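Local coordinates for protein MarR family transcriptional regulator (Staphylococcus epidermidis, PDB 5HLI) that senses oxidants through a disulfide between its two subunits and, as a MarR-type transcriptional regulator, probably controls genes by binding DNA through winged helix-turn-helix domains, at the interface of chains A and B. Coordinates in Å, arbitrary orientation; residue numbers count along the deposited sequence, not the author numbering. Chains: chain A/B, MarR family transcriptional regulator.

Contact 1: the interface of chains A and B. Residues chain A 136-137, 139-140, 143; chain B 18-19, 22.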
# COMPACT_ATOMS: atom_id res chain seq x y z
N PHE A 136 5.90 10.28 -2.93
CA PHE A 136 4.60 9.72 -2.57
C PHE A 136 3.46 10.69 -2.87
O PHE A 136 2.33 10.26 -3.11
CB PHE A 136 4.59 9.30 -1.10
CG PHE A 136 5.28 7.99 -0.85
CD1 PHE A 136 4.75 6.81 -1.36
CD2 PHE A 136 6.45 7.93 -0.11
CE1 PHE A 136 5.37 5.60 -1.13
CE2 PHE A 136 7.08 6.72 0.12
CZ PHE A 136 6.54 5.56 -0.39
N GLU A 137 3.73 12.00 -2.85
CA GLU A 137 2.71 12.96 -3.24
C GLU A 137 2.38 12.84 -4.72
O GLU A 137 1.21 12.92 -5.11
CB GLU A 137 3.16 14.39 -2.91
CG GLU A 137 3.09 14.77 -1.44
CD GLU A 137 3.38 16.24 -1.21
OE1 GLU A 137 2.41 17.02 -1.05
OE2 GLU A 137 4.56 16.62 -1.22
N LEU A 139 2.91 10.12 -6.62
CA LEU A 139 2.27 8.83 -6.84
C LEU A 139 0.79 8.88 -6.49
O LEU A 139 -0.04 8.30 -7.20
CB LEU A 139 2.98 7.74 -6.04
CG LEU A 139 4.36 7.33 -6.58
CD1 LEU A 139 5.06 6.39 -5.62
CD2 LEU A 139 4.21 6.70 -7.96
N GLU A 140 0.44 9.59 -5.41
CA GLU A 140 -0.97 9.78 -5.08
C GLU A 140 -1.74 10.39 -6.24
O GLU A 140 -2.85 9.95 -6.58
CB GLU A 140 -1.11 10.66 -3.83
CG GLU A 140 -0.98 9.91 -2.51
CD GLU A 140 -1.47 10.74 -1.33
OE1 GLU A 140 -0.66 11.48 -0.73
OE2 GLU A 140 -2.67 10.66 -1.01
N LEU A 143 -1.26 7.85 -9.74
CA LEU A 143 -1.99 6.58 -9.69
C LEU A 143 -3.49 6.80 -9.72
O LEU A 143 -4.22 6.05 -10.37
CB LEU A 143 -1.58 5.80 -8.44
CG LEU A 143 -0.11 5.37 -8.39
CD1 LEU A 143 0.23 4.74 -7.06
CD2 LEU A 143 0.22 4.43 -9.54
N SER B 18 0.34 9.55 3.48
CA SER B 18 0.48 9.60 2.03
C SER B 18 0.90 8.24 1.48
O SER B 18 0.31 7.73 0.52
CB SER B 18 1.49 10.68 1.64
OG SER B 18 1.67 10.73 0.23
N ALA B 19 1.93 7.63 2.09
CA ALA B 19 2.36 6.31 1.67
C ALA B 19 1.28 5.26 1.92
O ALA B 19 1.12 4.33 1.13
CB ALA B 19 3.65 5.93 2.39
N VAL B 22 -0.93 5.44 -0.92
CA VAL B 22 -0.27 4.90 -2.10
C VAL B 22 -0.32 3.38 -2.11
O VAL B 22 -0.45 2.76 -3.18
CB VAL B 22 1.18 5.43 -2.17
CG1 VAL B 22 2.02 4.61 -3.13
CG2 VAL B 22 1.18 6.89 -2.60
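B:Ser18 and A:Glu140 form the polar link of this patch. The serine hydroxyl OG donates to the carboxylate oxygen OE1 of A:Glu140 at 2.6 Å, a short bond. It reaches the oxygen from above the carboxylate plane, about 40° out of it. With OG anti to the backbone N of B:Ser18 (chi1 179°), the hydroxyl projects from its helix towards chain A. OG also comes within 3.4 Å of the main-chain carbonyl O of A:Phe136, one helical turn before the glutamate, so it faces two oxygens of the same helix.

The aromatic contact centres on A:Phe136. B:Ala19 sets its methyl CB over the middle of one face of the ring, 3.8 Å above the plane, in a CH-pi arrangement. The rim of the same ring is met in its plane by CG1 of B:Val22, 3.9 Å from CD1. Phenyl and valine cross at about a right angle, and two residues of chain B thus confine the ring from a face and from an edge.

The remaining packing is mostly aliphatic and falls mainly to the other branch of B:Val22. Its CG2 lies 3.7 Å from CG of A:Glu140, so the methylene part of the glutamate serves as an apolar surface while its carboxylate turns to the serine. CG2 also approaches CB of A:Leu139 at 4.0 Å and makes a van der Waals contact with the main chain at the carbonyl O of A:Phe136, 3.6 Å away, bridging successive turns of the opposing helix. A:Leu143 borders the patch more loosely.

This is a helix-to-helix patch in which helix 126-147 of chain A packs on helix 2-34 of chain B. Together with its symmetry twin it contributes to the dimer interface that holds the two subunits of this MarR-type regulator together.

Contact 2: the interface of chains A and B. Residues chain A 30, 44, 113, 116-117, 119; chain B 12-13, 16-17.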
# COMPACT_ATOMS: atom_id res chain seq x y z
N TYR A 30 0.51 0.90 10.01
CA TYR A 30 -0.79 1.47 10.34
C TYR A 30 -1.73 0.41 10.88
O TYR A 30 -2.38 0.60 11.92
CB TYR A 30 -1.40 2.14 9.11
CG TYR A 30 -1.12 3.63 9.00
CD1 TYR A 30 -1.88 4.55 9.69
CD2 TYR A 30 -0.10 4.10 8.18
CE1 TYR A 30 -1.63 5.91 9.59
CE2 TYR A 30 0.16 5.46 8.07
CZ TYR A 30 -0.61 6.36 8.78
OH TYR A 30 -0.36 7.70 8.67
N TYR A 44 -10.98 4.64 11.36
CA TYR A 44 -9.97 5.68 11.44
C TYR A 44 -10.32 6.86 10.54
O TYR A 44 -10.11 8.02 10.92
CB TYR A 44 -8.61 5.08 11.05
CG TYR A 44 -7.41 5.98 11.18
CD1 TYR A 44 -7.22 6.77 12.31
CD2 TYR A 44 -6.43 6.00 10.20
CE1 TYR A 44 -6.10 7.58 12.43
CE2 TYR A 44 -5.32 6.80 10.31
CZ TYR A 44 -5.15 7.59 11.42
OH TYR A 44 -4.03 8.38 11.52
N PHE A 113 -2.37 10.08 17.26
CA PHE A 113 -1.41 10.94 16.58
C PHE A 113 0.02 10.57 16.95
O PHE A 113 0.88 10.40 16.08
CB PHE A 113 -1.71 12.39 16.94
CG PHE A 113 -0.94 13.40 16.14
CD1 PHE A 113 -1.29 13.68 14.83
CD2 PHE A 113 0.10 14.10 16.71
CE1 PHE A 113 -0.59 14.62 14.10
CE2 PHE A 113 0.80 15.04 15.99
CZ PHE A 113 0.45 15.30 14.68
N ILE A 116 1.12 6.92 15.71
CA ILE A 116 1.46 6.85 14.29
C ILE A 116 2.79 7.52 14.03
O ILE A 116 3.55 7.09 13.15
CB ILE A 116 0.33 7.47 13.44
CG1 ILE A 116 -1.00 6.75 13.70
CG2 ILE A 116 0.67 7.42 11.96
CD1 ILE A 116 -0.92 5.25 13.49
N SER A 117 3.13 8.56 14.80
CA SER A 117 4.31 9.38 14.52
C SER A 117 5.61 8.59 14.59
O SER A 117 6.63 9.06 14.08
CB SER A 117 4.37 10.55 15.50
OG SER A 117 4.65 10.10 16.82
N CYS A 119 6.22 6.10 12.88
CA CYS A 119 6.41 5.43 11.59
C CYS A 119 7.71 5.84 10.93
O CYS A 119 8.26 5.07 10.13
CB CYS A 119 5.22 5.74 10.68
SG CYS A 119 4.92 7.50 10.40
N ALA B 12 5.52 13.37 10.39
CA ALA B 12 5.51 11.91 10.32
C ALA B 12 4.15 11.40 9.87
O ALA B 12 4.05 10.60 8.93
CB ALA B 12 5.89 11.32 11.68
N ASN B 13 3.08 11.87 10.52
CA ASN B 13 1.73 11.49 10.11
C ASN B 13 1.47 11.83 8.65
O ASN B 13 0.88 11.03 7.91
CB ASN B 13 0.69 12.19 11.00
CG ASN B 13 0.39 11.41 12.26
OD1 ASN B 13 -0.60 10.67 12.31
ND2 ASN B 13 1.22 11.57 13.28
N CYS B 16 3.56 9.43 6.29
CA CYS B 16 3.18 8.03 6.40
C CYS B 16 1.75 7.79 5.93
O CYS B 16 1.46 6.72 5.40
CB CYS B 16 3.36 7.56 7.84
SG CYS B 16 5.07 7.67 8.39
N PHE B 17 0.87 8.78 6.09
CA PHE B 17 -0.49 8.62 5.58
C PHE B 17 -0.51 8.71 4.06
O PHE B 17 -1.30 8.01 3.40
CB PHE B 17 -1.41 9.68 6.19
CG PHE B 17 -2.87 9.37 6.04
CD1 PHE B 17 -3.46 8.36 6.80
CD2 PHE B 17 -3.66 10.07 5.15
CE1 PHE B 17 -4.80 8.07 6.67
CE2 PHE B 17 -5.01 9.79 5.01
CZ PHE B 17 -5.58 8.78 5.77
O HOH W 1 -3.39 10.11 13.38
O HOH W 2 -1.83 9.39 10.06
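A:Phe113 presents one ring face to the side-chain amide of B:Asn13, the two planes only 6° apart. The amide nitrogen ND2 sits 3.6 Å above the ring plane, displaced towards the rim. The hydroxyl of A:Tyr30 meets the edge of the B:Phe17 ring in its plane, and the two aromatic side chains cross at about a right angle. At 3.1 Å from the backbone N of B:Phe17, this OH probably also accepts a secondary hydrogen bond, shared with O of B:Asn13 in the same helix. A:Tyr44 runs past B:Phe17 in the opposite direction, its CE2 3.9 Å from CE1 of the phenylalanine. Water 2 lies at the hydroxyl edge of the A:Tyr30 ring, in plane, as water 1 does for A:Tyr44.

The B:Asn13 amide is held at both ends. ND2 donates an almost straight hydrogen bond of 3.1 Å to the main-chain O of A:Phe113, which lies in the amide plane. OD1 is hydrogen-bonded to water 2 at 2.9 Å and to water 1 at 3.0 Å. Water 2 joins the hydroxyls of both tyrosines, and water 1 also binds that of A:Tyr44. This network fixes the rotation of the amide, while CB and CG2 of A:Ile116 pack against OD1.

A covalent bond closes the patch: SG of A:Cys119 and SG of B:Cys16 form an intersubunit disulfide, 2.0 Å long. It is right-handed, with a CB-SG-SG-CB torsion of about 96°, close to the relaxed value. A:Cys119 places SG between its backbone N and carbonyl carbon (chi1 57°), directing the sulfur to the partner helix. Nearby, B:Ala12 packs its methyl on A:Ser117.

In the fold, the first helix of chain B, residues 2-34, packs against residues of helices 2-36, 41-52 and 103-117 of chain A. A:Cys119 follows directly in the loop leading to helix 126-147, so the oxidised cysteine pair ties that loop to the partner's N-terminal helix.

The C-alpha centres of contact 1 and contact 2 are about 14 Å apart, and both use helix 2-34 of chain B: residues 12-17 serve contact 2, and the following turn or so, residues 18-22, serves contact 1. On chain A they draw on different elements, with helix 126-147 at contact 1 and helices 2-36, 41-52 and 103-117 plus the following loop at contact 2. One helix therefore connects the disulfide to the packing of the C-terminal helix. Forming the bond could shift this helix and, through the two-fold interface, alter the relative placement of the DNA-binding regions, although this structure alone does not show such a change.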